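Local coordinates for ferripyochelin binding protein (Pyrococcus horikoshii, PDB 1V3W) that binds zinc between the subunits of its trimer and, as a gamma-class carbonic anhydrase, probably catalyses the reversible hydration of carbon dioxide, at residues A[21-25]-A[37-43]; A[59-65]-A[81-87]; A[93-97]-A[151-155]; A[111-115]-A[148-152]. All coordinates share one frame; numbering follows the deposited sequence.

Contact 1 of 4, residues A[21-25]-A[37-43]; sequences ENAVV and VWPSAVL. With CA (calcium ion), chain C; EDO (1,2-ethanediol), chain H.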
loop_
_atom_site.group_PDB
_atom_site.type_symbol
_atom_site.label_atom_id
_atom_site.label_comp_id
_atom_site.label_asym_id
_atom_site.label_seq_id
_atom_site.Cartn_x
_atom_site.Cartn_y
_atom_site.Cartn_z
ATOM N N GLU A 21 6.059 -7.769 -14.484
ATOM C CA GLU A 21 6.638 -6.587 -15.114
ATOM C C GLU A 21 6.219 -5.289 -14.436
ATOM O O GLU A 21 6.848 -4.247 -14.635
ATOM C CB GLU A 21 6.299 -6.536 -16.610
ATOM C CG GLU A 21 4.821 -6.570 -16.950
ATOM C CD GLU A 21 4.576 -6.460 -18.447
ATOM O OE1 GLU A 21 5.483 -6.828 -19.227
ATOM O OE2 GLU A 21 3.479 -6.018 -18.846
ATOM N N ASN A 22 5.174 -5.354 -13.617
ATOM C CA ASN A 22 4.697 -4.178 -12.907
ATOM C C ASN A 22 5.282 -4.086 -11.509
ATOM O O ASN A 22 4.915 -3.213 -10.732
ATOM C CB ASN A 22 3.172 -4.189 -12.848
ATOM C CG ASN A 22 2.557 -4.144 -14.219
ATOM O OD1 ASN A 22 2.492 -3.086 -14.850
ATOM N ND2 ASN A 22 2.136 -5.298 -14.712
ATOM N N ALA A 23 6.181 -5.005 -11.184
ATOM C CA ALA A 23 6.850 -4.956 -9.895
ATOM C C ALA A 23 8.107 -4.134 -10.166
ATOM O O ALA A 23 8.456 -3.897 -11.325
ATOM C CB ALA A 23 7.221 -6.358 -9.428
ATOM N N VAL A 24 8.779 -3.690 -9.111
ATOM C CA VAL A 24 9.998 -2.906 -9.267
ATOM C C VAL A 24 11.083 -3.512 -8.390
ATOM O O VAL A 24 10.951 -3.564 -7.164
ATOM C CB VAL A 24 9.781 -1.429 -8.866
ATOM C CG1 VAL A 24 11.084 -0.655 -8.986
ATOM C CG2 VAL A 24 8.731 -0.801 -9.765
ATOM N N VAL A 25 12.150 -3.980 -9.030
ATOM C CA VAL A 25 13.274 -4.588 -8.329
ATOM C C VAL A 25 14.508 -3.766 -8.674
ATOM O O VAL A 25 14.886 -3.660 -9.841
ATOM C CB VAL A 25 13.464 -6.057 -8.763
ATOM C CG1 VAL A 25 14.639 -6.675 -8.027
ATOM C CG2 VAL A 25 12.185 -6.844 -8.478
ATOM N N VAL A 37 7.376 -12.285 -7.272
ATOM C CA VAL A 37 7.185 -10.888 -6.910
ATOM C C VAL A 37 6.010 -10.429 -7.761
ATOM O O VAL A 37 6.059 -10.469 -8.994
ATOM C CB VAL A 37 8.450 -10.060 -7.211
ATOM C CG1 VAL A 37 8.218 -8.601 -6.858
ATOM C CG2 VAL A 37 9.625 -10.605 -6.404
ATOM N N TRP A 38 4.956 -9.989 -7.086
ATOM C CA TRP A 38 3.720 -9.615 -7.748
ATOM C C TRP A 38 3.536 -8.151 -8.130
ATOM O O TRP A 38 4.324 -7.294 -7.739
ATOM C CB TRP A 38 2.574 -10.165 -6.894
ATOM C CG TRP A 38 2.729 -11.661 -6.763
ATOM C CD1 TRP A 38 3.472 -12.338 -5.832
ATOM C CD2 TRP A 38 2.278 -12.643 -7.707
ATOM N NE1 TRP A 38 3.513 -13.681 -6.144
ATOM C CE2 TRP A 38 2.784 -13.893 -7.276
ATOM C CE3 TRP A 38 1.486 -12.587 -8.856
ATOM C CZ2 TRP A 38 2.539 -15.076 -7.991
ATOM C CZ3 TRP A 38 1.246 -13.762 -9.559
ATOM C CH2 TRP A 38 1.764 -14.993 -9.116
ATOM N N PRO A 39 2.499 -7.849 -8.932
ATOM C CA PRO A 39 2.244 -6.475 -9.370
ATOM C C PRO A 39 2.345 -5.382 -8.321
ATOM O O PRO A 39 1.793 -5.500 -7.231
ATOM C CB PRO A 39 0.836 -6.556 -9.954
ATOM C CG PRO A 39 0.788 -7.936 -10.512
ATOM C CD PRO A 39 1.444 -8.754 -9.423
ATOM N N SER A 40 3.058 -4.318 -8.674
ATOM C CA SER A 40 3.206 -3.148 -7.815
ATOM C C SER A 40 4.045 -3.348 -6.557
ATOM O O SER A 40 4.111 -2.458 -5.707
ATOM C CB SER A 40 1.817 -2.616 -7.438
ATOM O OG SER A 40 1.694 -1.233 -7.738
ATOM N N ALA A 41 4.677 -4.509 -6.430
ATOM C CA ALA A 41 5.544 -4.763 -5.287
ATOM C C ALA A 41 6.856 -4.040 -5.580
ATOM O O ALA A 41 7.258 -3.927 -6.739
ATOM C CB ALA A 41 5.791 -6.254 -5.128
ATOM N N VAL A 42 7.515 -3.546 -4.540
ATOM C CA VAL A 42 8.779 -2.838 -4.705
ATOM C C VAL A 42 9.853 -3.394 -3.783
ATOM O O VAL A 42 9.675 -3.430 -2.567
ATOM C CB VAL A 42 8.630 -1.320 -4.401
ATOM C CG1 VAL A 42 9.975 -0.620 -4.577
ATOM C CG2 VAL A 42 7.582 -0.698 -5.323
ATOM N N LEU A 43 10.954 -3.852 -4.372
ATOM C CA LEU A 43 12.088 -4.360 -3.607
ATOM C C LEU A 43 13.227 -3.407 -3.957
ATOM O O LEU A 43 13.856 -3.526 -5.007
ATOM C CB LEU A 43 12.440 -5.801 -4.008
ATOM C CG LEU A 43 11.462 -6.889 -3.547
ATOM C CD1 LEU A 43 10.152 -6.762 -4.307
ATOM C CD2 LEU A 43 12.070 -8.259 -3.778
HETATM CA CA CA C . 1.714 0.332 -5.939
HETATM C C1 EDO H . 1.215 -0.928 -11.438
HETATM O O1 EDO H . 2.439 -1.243 -10.786
HETATM C C2 EDO H . 1.463 -0.656 -12.940
HETATM O O2 EDO H . 2.853 -0.796 -13.265
#
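A23 and V37 press methyl to methyl, A23 CB to V37 CG1 at 3.6 Å, where residues 21-25 lie along residues 37-43. Parallel strand pairing follows: V24 N donates to A41 O and V24 O accepts from L43 N at 2.8 Å, the latter bond nearly straight (170°). One step earlier S40 N reaches N22 O from above the carbonyl plane, a more bent bond. N22 CG stands beside the backbone N (chi1 -62°). Its CB lies 4.4 Å from P39 CB and 3.4 Å from O2 of the bound 1,2-ethanediol, and its CG passes the same diol. At the tip, OD1 accepts from the diol's O2 at 2.8 Å, while ND2 pairs with Y4 OH of the second subunit. With an alanine here the backbone bond to S40 would remain, but that tyrosine hydroxyl would probably lose its amide mate. Residues W38 to A41 make a type II turn with S40 at positive phi (70°); its side chain points away from 21-25, and OG binds calcium at 2.4 Å, together with N61 OD1 and the same two atoms of both other subunits. Turns stacked coil on coil between short parallel strands are typical of a beta-helix, left-handed in this family.

Contact 2 of 4, residues A[59-65]-A[81-87]; sequences QDNVSIH and GHNAMVH. With ZN (zinc ion), chain B; ZN (zinc ion), chain D; CA (calcium ion), chain C.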
loop_
_atom_site.group_PDB
_atom_site.type_symbol
_atom_site.label_atom_id
_atom_site.label_comp_id
_atom_site.label_asym_id
_atom_site.label_seq_id
_atom_site.Cartn_x
_atom_site.Cartn_y
_atom_site.Cartn_z
ATOM N N GLN A 59 3.884 -10.315 -2.280
ATOM C CA GLN A 59 2.636 -9.942 -2.922
ATOM C C GLN A 59 2.425 -8.510 -3.401
ATOM O O GLN A 59 3.277 -7.638 -3.225
ATOM C CB GLN A 59 1.487 -10.423 -2.032
ATOM C CG GLN A 59 1.458 -11.956 -1.975
ATOM C CD GLN A 59 0.498 -12.523 -0.950
ATOM O OE1 GLN A 59 -0.429 -11.849 -0.503
ATOM N NE2 GLN A 59 0.710 -13.783 -0.582
ATOM N N ASP A 60 1.279 -8.292 -4.038
ATOM C CA ASP A 60 0.936 -7.000 -4.624
ATOM C C ASP A 60 1.025 -5.820 -3.675
ATOM O O ASP A 60 0.585 -5.890 -2.532
ATOM C CB ASP A 60 -0.481 -7.041 -5.208
ATOM C CG ASP A 60 -0.853 -8.408 -5.745
ATOM O OD1 ASP A 60 -0.854 -8.599 -6.979
ATOM O OD2 ASP A 60 -1.141 -9.295 -4.918
ATOM N N ASN A 61 1.585 -4.727 -4.181
ATOM C CA ASN A 61 1.725 -3.481 -3.435
ATOM C C ASN A 61 2.530 -3.543 -2.145
ATOM O O ASN A 61 2.398 -2.683 -1.273
ATOM C CB ASN A 61 0.340 -2.868 -3.187
ATOM C CG ASN A 61 -0.192 -2.160 -4.417
ATOM O OD1 ASN A 61 0.503 -1.337 -5.003
ATOM N ND2 ASN A 61 -1.418 -2.475 -4.816
ATOM N N VAL A 62 3.373 -4.565 -2.041
ATOM C CA VAL A 62 4.256 -4.721 -0.891
ATOM C C VAL A 62 5.500 -3.871 -1.140
ATOM O O VAL A 62 5.879 -3.643 -2.286
ATOM C CB VAL A 62 4.728 -6.188 -0.747
ATOM C CG1 VAL A 62 5.936 -6.274 0.188
ATOM C CG2 VAL A 62 3.603 -7.044 -0.216
ATOM N N SER A 63 6.109 -3.371 -0.071
ATOM C CA SER A 63 7.355 -2.629 -0.201
ATOM C C SER A 63 8.376 -3.293 0.714
ATOM O O SER A 63 8.052 -3.678 1.841
ATOM C CB SER A 63 7.204 -1.167 0.230
ATOM O OG SER A 63 6.343 -0.458 -0.634
ATOM N N ILE A 64 9.594 -3.465 0.217
ATOM C CA ILE A 64 10.665 -4.023 1.029
ATOM C C ILE A 64 11.844 -3.078 0.884
ATOM O O ILE A 64 12.226 -2.708 -0.227
ATOM C CB ILE A 64 11.090 -5.436 0.581
ATOM C CG1 ILE A 64 9.889 -6.381 0.635
ATOM C CG2 ILE A 64 12.199 -5.956 1.502
ATOM C CD1 ILE A 64 10.211 -7.817 0.250
ATOM N N HIS A 65 12.392 -2.655 2.017
ATOM C CA HIS A 65 13.527 -1.751 2.013
ATOM C C HIS A 65 14.429 -2.098 3.188
ATOM O O HIS A 65 14.173 -3.062 3.913
ATOM C CB HIS A 65 13.051 -0.301 2.124
ATOM C CG HIS A 65 14.091 0.704 1.740
ATOM N ND1 HIS A 65 14.266 1.890 2.418
ATOM C CD2 HIS A 65 15.010 0.697 0.746
ATOM C CE1 HIS A 65 15.252 2.572 1.858
ATOM N NE2 HIS A 65 15.720 1.870 0.842
ATOM N N GLY A 81 2.326 -10.881 2.646
ATOM C CA GLY A 81 0.994 -10.467 2.252
ATOM C C GLY A 81 0.822 -9.142 1.550
ATOM O O GLY A 81 1.596 -8.207 1.733
ATOM N N HIS A 82 -0.234 -9.077 0.747
ATOM C CA HIS A 82 -0.562 -7.883 -0.006
ATOM C C HIS A 82 -0.448 -6.639 0.861
ATOM O O HIS A 82 -0.917 -6.624 2.001
ATOM C CB HIS A 82 -2.015 -7.932 -0.498
ATOM C CG HIS A 82 -2.417 -9.226 -1.129
ATOM N ND1 HIS A 82 -2.191 -9.515 -2.458
ATOM C CD2 HIS A 82 -3.063 -10.300 -0.616
ATOM C CE1 HIS A 82 -2.682 -10.709 -2.737
ATOM N NE2 HIS A 82 -3.217 -11.208 -1.636
ATOM N N ASN A 83 0.182 -5.606 0.321
ATOM C CA ASN A 83 0.354 -4.332 0.992
ATOM C C ASN A 83 1.117 -4.266 2.301
ATOM O O ASN A 83 1.088 -3.249 3.000
ATOM C CB ASN A 83 -1.008 -3.668 1.132
ATOM C CG ASN A 83 -1.546 -3.241 -0.190
ATOM O OD1 ASN A 83 -1.878 -4.072 -1.029
ATOM N ND2 ASN A 83 -1.585 -1.937 -0.416
ATOM N N ALA A 84 1.822 -5.347 2.603
ATOM C CA ALA A 84 2.645 -5.383 3.796
ATOM C C ALA A 84 3.927 -4.619 3.506
ATOM O O ALA A 84 4.216 -4.266 2.358
ATOM C CB ALA A 84 2.951 -6.822 4.174
ATOM N N MET A 85 4.704 -4.366 4.549
ATOM C CA MET A 85 5.944 -3.628 4.392
ATOM C C MET A 85 6.995 -4.206 5.336
ATOM O O MET A 85 6.779 -4.277 6.544
ATOM C CB MET A 85 5.685 -2.150 4.706
ATOM C CG MET A 85 6.686 -1.161 4.138
ATOM S SD MET A 85 8.280 -1.178 4.957
ATOM C CE MET A 85 9.382 -1.237 3.530
ATOM N N VAL A 86 8.118 -4.641 4.772
ATOM C CA VAL A 86 9.205 -5.205 5.569
ATOM C C VAL A 86 10.395 -4.260 5.459
ATOM O O VAL A 86 10.881 -3.987 4.359
ATOM C CB VAL A 86 9.607 -6.608 5.060
ATOM C CG1 VAL A 86 10.744 -7.163 5.907
ATOM C CG2 VAL A 86 8.402 -7.543 5.106
ATOM N N HIS A 87 10.867 -3.766 6.599
ATOM C CA HIS A 87 11.975 -2.823 6.594
ATOM C C HIS A 87 13.156 -3.226 7.472
ATOM O O HIS A 87 13.060 -3.206 8.697
ATOM C CB HIS A 87 11.465 -1.443 7.018
ATOM C CG HIS A 87 12.307 -0.315 6.518
ATOM N ND1 HIS A 87 13.564 -0.049 7.014
ATOM C CD2 HIS A 87 12.098 0.578 5.521
ATOM C CE1 HIS A 87 14.095 0.958 6.344
ATOM N NE2 HIS A 87 13.227 1.356 5.431
HETATM ZN ZN ZN B . 13.030 2.799 4.042
HETATM ZN ZN ZN D . -4.052 -13.204 -1.781
HETATM CA CA CA C . 1.714 0.332 -5.939
HETATM O O HOH W 1 13.226 4.614 4.011
HETATM O O HOH W 2 -2.568 -14.254 -1.601
#
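H65 and H87, side by side on neighbouring parallel strands, belong to the zinc site of the gamma-class carbonic anhydrases, built across a subunit interface. H65 binds the zinc ion through ND1 at 2.2 Å and H87 through NE2 at 2.0 Å; a water and H82 NE2 of the third subunit complete the set. Paired in register, both leave from the same face of the sheet; CG anti to N in each (chi1 -163° and -156°) lays the rings side by side, their planes almost perpendicular. Second-shell carboxylates hold their rotation: D46 OD1 pairs with H65 NE2, and D105 OD1 with H87 ND1. At the other end of the segments H82 NE2 holds the equivalent zinc with H65 and H87 of the second subunit. The H82 ring is framed by its neighbour coil: D60 OD2 lies at its edge, the carboxylate nearly coplanar, 2.7 Å from H82 ND1 in a weak, bent bond, and Q59 OE1 sits 3.0 Å above the ring plane over its centre. D60 OD2 also forms a salt bridge with R44 of the second subunit. Between these ends runs one step of the left-handed beta-helix, with S63, I64 and H65 in parallel register with M85, V86 and H87. Type II turns at Q59-V62 and G81-A84 stack, and N83 N donates to D60 O at 2.9 Å. N61 lies alongside N83, both pointing the same way, and each has S63 of the second subunit as polar partner. M85 bends at chi2 and chi3, bringing its CE to 3.3 Å from S63 O.

Contact 3 of 4, residues A[93-97]-A[151-155]; sequences NYVII and WTKKN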
loop_
_atom_site.group_PDB
_atom_site.type_symbol
_atom_site.label_atom_id
_atom_site.label_comp_id
_atom_site.label_asym_id
_atom_site.label_seq_id
_atom_site.Cartn_x
_atom_site.Cartn_y
_atom_site.Cartn_z
ATOM N N ASN A 93 11.907 -19.029 8.256
ATOM C CA ASN A 93 11.237 -19.900 7.300
ATOM C C ASN A 93 9.795 -20.196 7.698
ATOM O O ASN A 93 9.468 -20.234 8.884
ATOM C CB ASN A 93 12.013 -21.217 7.170
ATOM C CG ASN A 93 13.473 -21.002 6.811
ATOM O OD1 ASN A 93 13.795 -20.222 5.920
ATOM N ND2 ASN A 93 14.365 -21.707 7.500
ATOM N N TYR A 94 8.939 -20.396 6.698
ATOM C CA TYR A 94 7.525 -20.700 6.924
ATOM C C TYR A 94 6.868 -19.607 7.754
ATOM O O TYR A 94 6.286 -19.868 8.811
ATOM C CB TYR A 94 7.385 -22.051 7.634
ATOM C CG TYR A 94 8.123 -23.167 6.938
ATOM C CD1 TYR A 94 7.577 -23.807 5.828
ATOM C CD2 TYR A 94 9.397 -23.545 7.357
ATOM C CE1 TYR A 94 8.284 -24.795 5.149
ATOM C CE2 TYR A 94 10.115 -24.526 6.684
ATOM C CZ TYR A 94 9.552 -25.143 5.580
ATOM O OH TYR A 94 10.262 -26.083 4.879
ATOM N N VAL A 95 6.972 -18.378 7.264
ATOM C CA VAL A 95 6.397 -17.232 7.947
ATOM C C VAL A 95 5.357 -16.561 7.074
ATOM O O VAL A 95 5.592 -16.322 5.891
ATOM C CB VAL A 95 7.474 -16.180 8.287
ATOM C CG1 VAL A 95 6.831 -14.959 8.942
ATOM C CG2 VAL A 95 8.522 -16.788 9.210
ATOM N N ILE A 96 4.199 -16.280 7.660
ATOM C CA ILE A 96 3.146 -15.589 6.942
ATOM C C ILE A 96 3.100 -14.170 7.482
ATOM O O ILE A 96 2.744 -13.946 8.644
ATOM C CB ILE A 96 1.764 -16.252 7.145
ATOM C CG1 ILE A 96 1.752 -17.630 6.479
ATOM C CG2 ILE A 96 0.662 -15.371 6.548
ATOM C CD1 ILE A 96 0.447 -18.379 6.630
ATOM N N ILE A 97 3.494 -13.217 6.646
ATOM C CA ILE A 97 3.468 -11.812 7.022
ATOM C C ILE A 97 2.095 -11.313 6.594
ATOM O O ILE A 97 1.790 -11.240 5.401
ATOM C CB ILE A 97 4.588 -11.026 6.302
ATOM C CG1 ILE A 97 5.956 -11.524 6.782
ATOM C CG2 ILE A 97 4.443 -9.533 6.562
ATOM C CD1 ILE A 97 6.197 -11.352 8.274
ATOM N N TRP A 151 -0.390 -24.562 7.373
ATOM C CA TRP A 151 -0.720 -23.451 6.486
ATOM C C TRP A 151 0.498 -22.565 6.207
ATOM O O TRP A 151 0.601 -21.974 5.131
ATOM C CB TRP A 151 -1.854 -22.610 7.089
ATOM C CG TRP A 151 -2.287 -21.453 6.226
ATOM C CD1 TRP A 151 -2.322 -20.136 6.581
ATOM C CD2 TRP A 151 -2.737 -21.518 4.864
ATOM N NE1 TRP A 151 -2.768 -19.375 5.526
ATOM C CE2 TRP A 151 -3.033 -20.192 4.465
ATOM C CE3 TRP A 151 -2.930 -22.558 3.949
ATOM C CZ2 TRP A 151 -3.499 -19.886 3.180
ATOM C CZ3 TRP A 151 -3.394 -22.252 2.671
ATOM C CH2 TRP A 151 -3.677 -20.923 2.303
ATOM N N THR A 152 1.422 -22.469 7.161
ATOM C CA THR A 152 2.605 -21.640 6.938
ATOM C C THR A 152 3.412 -22.142 5.735
ATOM O O THR A 152 4.182 -21.376 5.151
ATOM C CB THR A 152 3.529 -21.552 8.193
ATOM O OG1 THR A 152 3.964 -22.860 8.582
ATOM C CG2 THR A 152 2.795 -20.890 9.358
ATOM N N LYS A 153 3.243 -23.414 5.363
ATOM C CA LYS A 153 3.937 -23.960 4.188
ATOM C C LYS A 153 2.998 -23.955 2.973
ATOM O O LYS A 153 3.378 -23.527 1.886
ATOM C CB LYS A 153 4.443 -25.401 4.429
ATOM C CG LYS A 153 5.116 -26.029 3.180
ATOM C CD LYS A 153 5.799 -27.391 3.426
ATOM C CE LYS A 153 6.335 -27.991 2.112
ATOM N NZ LYS A 153 7.174 -29.217 2.288
ATOM N N LYS A 154 1.770 -24.431 3.175
ATOM C CA LYS A 154 0.740 -24.521 2.134
ATOM C C LYS A 154 0.531 -23.194 1.386
ATOM O O LYS A 154 0.446 -23.170 0.158
ATOM C CB LYS A 154 -0.575 -25.008 2.792
ATOM C CG LYS A 154 -1.804 -25.276 1.895
ATOM C CD LYS A 154 -2.451 -26.668 2.187
ATOM C CE LYS A 154 -3.813 -26.732 2.970
ATOM N NZ LYS A 154 -4.748 -25.562 3.076
ATOM N N ASN A 155 0.459 -22.096 2.132
ATOM C CA ASN A 155 0.258 -20.772 1.545
ATOM C C ASN A 155 1.334 -20.515 0.491
ATOM O O ASN A 155 1.046 -20.086 -0.630
ATOM C CB ASN A 155 0.338 -19.699 2.638
ATOM C CG ASN A 155 -0.255 -18.364 2.208
ATOM O OD1 ASN A 155 -0.283 -18.026 1.024
ATOM N ND2 ASN A 155 -0.716 -17.587 3.183
#
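I96 and Y94, on a coil of the left-handed beta-helix, meet T152 and its neighbours on the long helix 146-169 that lies across the coils; strand 95-97 and the helix segment cross at 71°. No hydrogen bond links the two segments, and the join rests on shape. T152 faces the strand, and its CB comes to 3.3 Å from Y94 O. The Y94 ring runs alongside K153, both side chains pointing the same way: Y94 CD1 is 3.8 Å from K153 CB, and the lysine's CG and CD follow along CE1. K153 CA lies in the ring plane, at the edge. Beyond the contact the same ring stacks on H112 of the next coil and meets Y77 of the previous one at a shallow angle. With a serine in place of Y94, the aliphatic stem of K153 would probably lose the surface it lies along, and H112 its stacking mate. I96, with CG1 beside the backbone N (chi1 -67°) and an extended chain beyond it (chi2 179°), sends its tip against the helix. The I96 and W151 side chains cross at about a right angle, I96 CD1 3.3 Å from W151 CD1, and the same I96 CD1 lies 3.7 Å from N155 ND2.

Contact 4 of 4, residues A[111-115]-A[148-152]; sequences DHVII and EIEWT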
loop_
_atom_site.group_PDB
_atom_site.type_symbol
_atom_site.label_atom_id
_atom_site.label_comp_id
_atom_site.label_asym_id
_atom_site.label_seq_id
_atom_site.Cartn_x
_atom_site.Cartn_y
_atom_site.Cartn_z
ATOM N N ASP A 111 10.775 -19.037 12.934
ATOM C CA ASP A 111 10.164 -19.915 11.945
ATOM C C ASP A 111 8.757 -20.328 12.351
ATOM O O ASP A 111 8.440 -20.397 13.540
ATOM C CB ASP A 111 11.023 -21.166 11.745
ATOM C CG ASP A 111 12.486 -20.842 11.536
ATOM O OD1 ASP A 111 12.791 -19.892 10.783
ATOM O OD2 ASP A 111 13.332 -21.546 12.124
ATOM N N HIS A 112 7.919 -20.609 11.357
ATOM C CA HIS A 112 6.539 -21.011 11.599
ATOM C C HIS A 112 5.835 -19.968 12.455
ATOM O O HIS A 112 5.365 -20.247 13.560
ATOM C CB HIS A 112 6.498 -22.377 12.284
ATOM C CG HIS A 112 6.928 -23.505 11.398
ATOM N ND1 HIS A 112 6.228 -23.872 10.269
ATOM C CD2 HIS A 112 7.987 -24.345 11.473
ATOM C CE1 HIS A 112 6.836 -24.891 9.688
ATOM N NE2 HIS A 112 7.907 -25.197 10.398
ATOM N N VAL A 113 5.775 -18.755 11.920
ATOM C CA VAL A 113 5.142 -17.634 12.595
ATOM C C VAL A 113 4.098 -17.004 11.688
ATOM O O VAL A 113 4.249 -16.980 10.467
ATOM C CB VAL A 113 6.186 -16.550 12.969
ATOM C CG1 VAL A 113 5.489 -15.257 13.392
ATOM C CG2 VAL A 113 7.075 -17.058 14.091
ATOM N N ILE A 114 3.021 -16.518 12.289
ATOM C CA ILE A 114 1.989 -15.834 11.532
ATOM C C ILE A 114 1.842 -14.461 12.153
ATOM O O ILE A 114 1.627 -14.337 13.359
ATOM C CB ILE A 114 0.625 -16.557 11.592
ATOM C CG1 ILE A 114 0.713 -17.889 10.843
ATOM C CG2 ILE A 114 -0.463 -15.682 10.962
ATOM C CD1 ILE A 114 -0.572 -18.692 10.863
ATOM N N ILE A 115 2.014 -13.433 11.331
ATOM C CA ILE A 115 1.858 -12.058 11.776
ATOM C C ILE A 115 0.471 -11.670 11.278
ATOM O O ILE A 115 0.183 -11.770 10.084
ATOM C CB ILE A 115 2.909 -11.127 11.135
ATOM C CG1 ILE A 115 4.326 -11.624 11.453
ATOM C CG2 ILE A 115 2.705 -9.702 11.629
ATOM C CD1 ILE A 115 4.670 -11.657 12.931
ATOM N N GLU A 148 -2.571 -24.230 11.510
ATOM C CA GLU A 148 -1.902 -22.996 11.117
ATOM C C GLU A 148 -0.462 -23.283 10.712
ATOM O O GLU A 148 0.072 -22.648 9.804
ATOM C CB GLU A 148 -1.934 -21.994 12.268
ATOM C CG GLU A 148 -3.348 -21.675 12.739
ATOM C CD GLU A 148 -3.380 -20.738 13.928
ATOM O OE1 GLU A 148 -2.621 -20.970 14.893
ATOM O OE2 GLU A 148 -4.177 -19.775 13.903
ATOM N N ILE A 149 0.166 -24.240 11.387
ATOM C CA ILE A 149 1.543 -24.603 11.077
ATOM C C ILE A 149 1.624 -25.196 9.673
ATOM O O ILE A 149 2.535 -24.877 8.908
ATOM C CB ILE A 149 2.099 -25.614 12.111
ATOM C CG1 ILE A 149 2.247 -24.922 13.469
ATOM C CG2 ILE A 149 3.443 -26.165 11.645
ATOM C CD1 ILE A 149 2.639 -25.849 14.610
ATOM N N GLU A 150 0.671 -26.056 9.325
ATOM C CA GLU A 150 0.666 -26.660 8.001
ATOM C C GLU A 150 0.391 -25.563 6.974
ATOM O O GLU A 150 0.889 -25.613 5.848
ATOM C CB GLU A 150 -0.400 -27.761 7.923
ATOM C CG GLU A 150 -0.222 -28.864 8.972
ATOM C CD GLU A 150 0.650 -30.022 8.503
ATOM O OE1 GLU A 150 1.388 -30.588 9.338
ATOM O OE2 GLU A 150 0.586 -30.383 7.308
ATOM N N TRP A 151 -0.390 -24.562 7.373
ATOM C CA TRP A 151 -0.720 -23.451 6.486
ATOM C C TRP A 151 0.498 -22.565 6.207
ATOM O O TRP A 151 0.601 -21.974 5.131
ATOM C CB TRP A 151 -1.854 -22.610 7.089
ATOM C CG TRP A 151 -2.287 -21.453 6.226
ATOM C CD1 TRP A 151 -2.322 -20.136 6.581
ATOM C CD2 TRP A 151 -2.737 -21.518 4.864
ATOM N NE1 TRP A 151 -2.768 -19.375 5.526
ATOM C CE2 TRP A 151 -3.033 -20.192 4.465
ATOM C CE3 TRP A 151 -2.930 -22.558 3.949
ATOM C CZ2 TRP A 151 -3.499 -19.886 3.180
ATOM C CZ3 TRP A 151 -3.394 -22.252 2.671
ATOM C CH2 TRP A 151 -3.677 -20.923 2.303
ATOM N N THR A 152 1.422 -22.469 7.161
ATOM C CA THR A 152 2.605 -21.640 6.938
ATOM C C THR A 152 3.412 -22.142 5.735
ATOM O O THR A 152 4.182 -21.376 5.151
ATOM C CB THR A 152 3.529 -21.552 8.193
ATOM O OG1 THR A 152 3.964 -22.860 8.582
ATOM C CG2 THR A 152 2.795 -20.890 9.358
#
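The torsions of H112 (chi1 -69°, chi2 -65°) hold its ring beside its own backbone N and turn ND1 toward the hydroxyl of T152, whose OG1 stands between its backbone N and carbonyl carbon. H112 ND1 donates to T152 OG1 at 3.0 Å with an angle of 157° at the hydrogen, and the oxygen lies almost in the imidazole plane. The bond meets the ring at its edge and would restrain its rotation. T152 OG1 also lies close to I149 O within the helix, though the modelled separation is too short to carry much weight. I149 CG2 approaches the H112 ring off-centre, 4.3 Å from the centroid, a CH-pi contact. Two residues on from H112, I114 points at the helix with an extended chain. I114 CD1 touches E148 CB at 3.8 Å, the two side chains crossing at about a right angle, while I114 CG1 meets T152 CG2 at 3.9 Å. The carboxylate of E148 turns elsewhere, to T145 N and R142. Strand 113-115 and the helix segment cross close to perpendicular. A C-terminal helix laid across successive coils in this way is characteristic of the left-handed beta-helix of gamma-class carbonic anhydrases.

From the N terminus the chain winds through successive coils, and contacts 1 and 2 each close one short loop: 37-43 returns beside 21-25, then 81-87 beside 59-65. These loops follow in series and touch, since strands 42-45 and 63-65 are sheet neighbours and both contacts reach the same calcium ion. Contacts 3 and 4 span much longer loops. The loop that opens at 93-97 and ends at 151-155 takes in contact 4, except that the two contacts share W151 and T152 on helix 146-169. Strands 95-97 and 113-115 are adjacent in another sheet, so both contacts fasten consecutive coils to this helix, while I97 O probably bonds G81 N and joins contact 3 to contact 2.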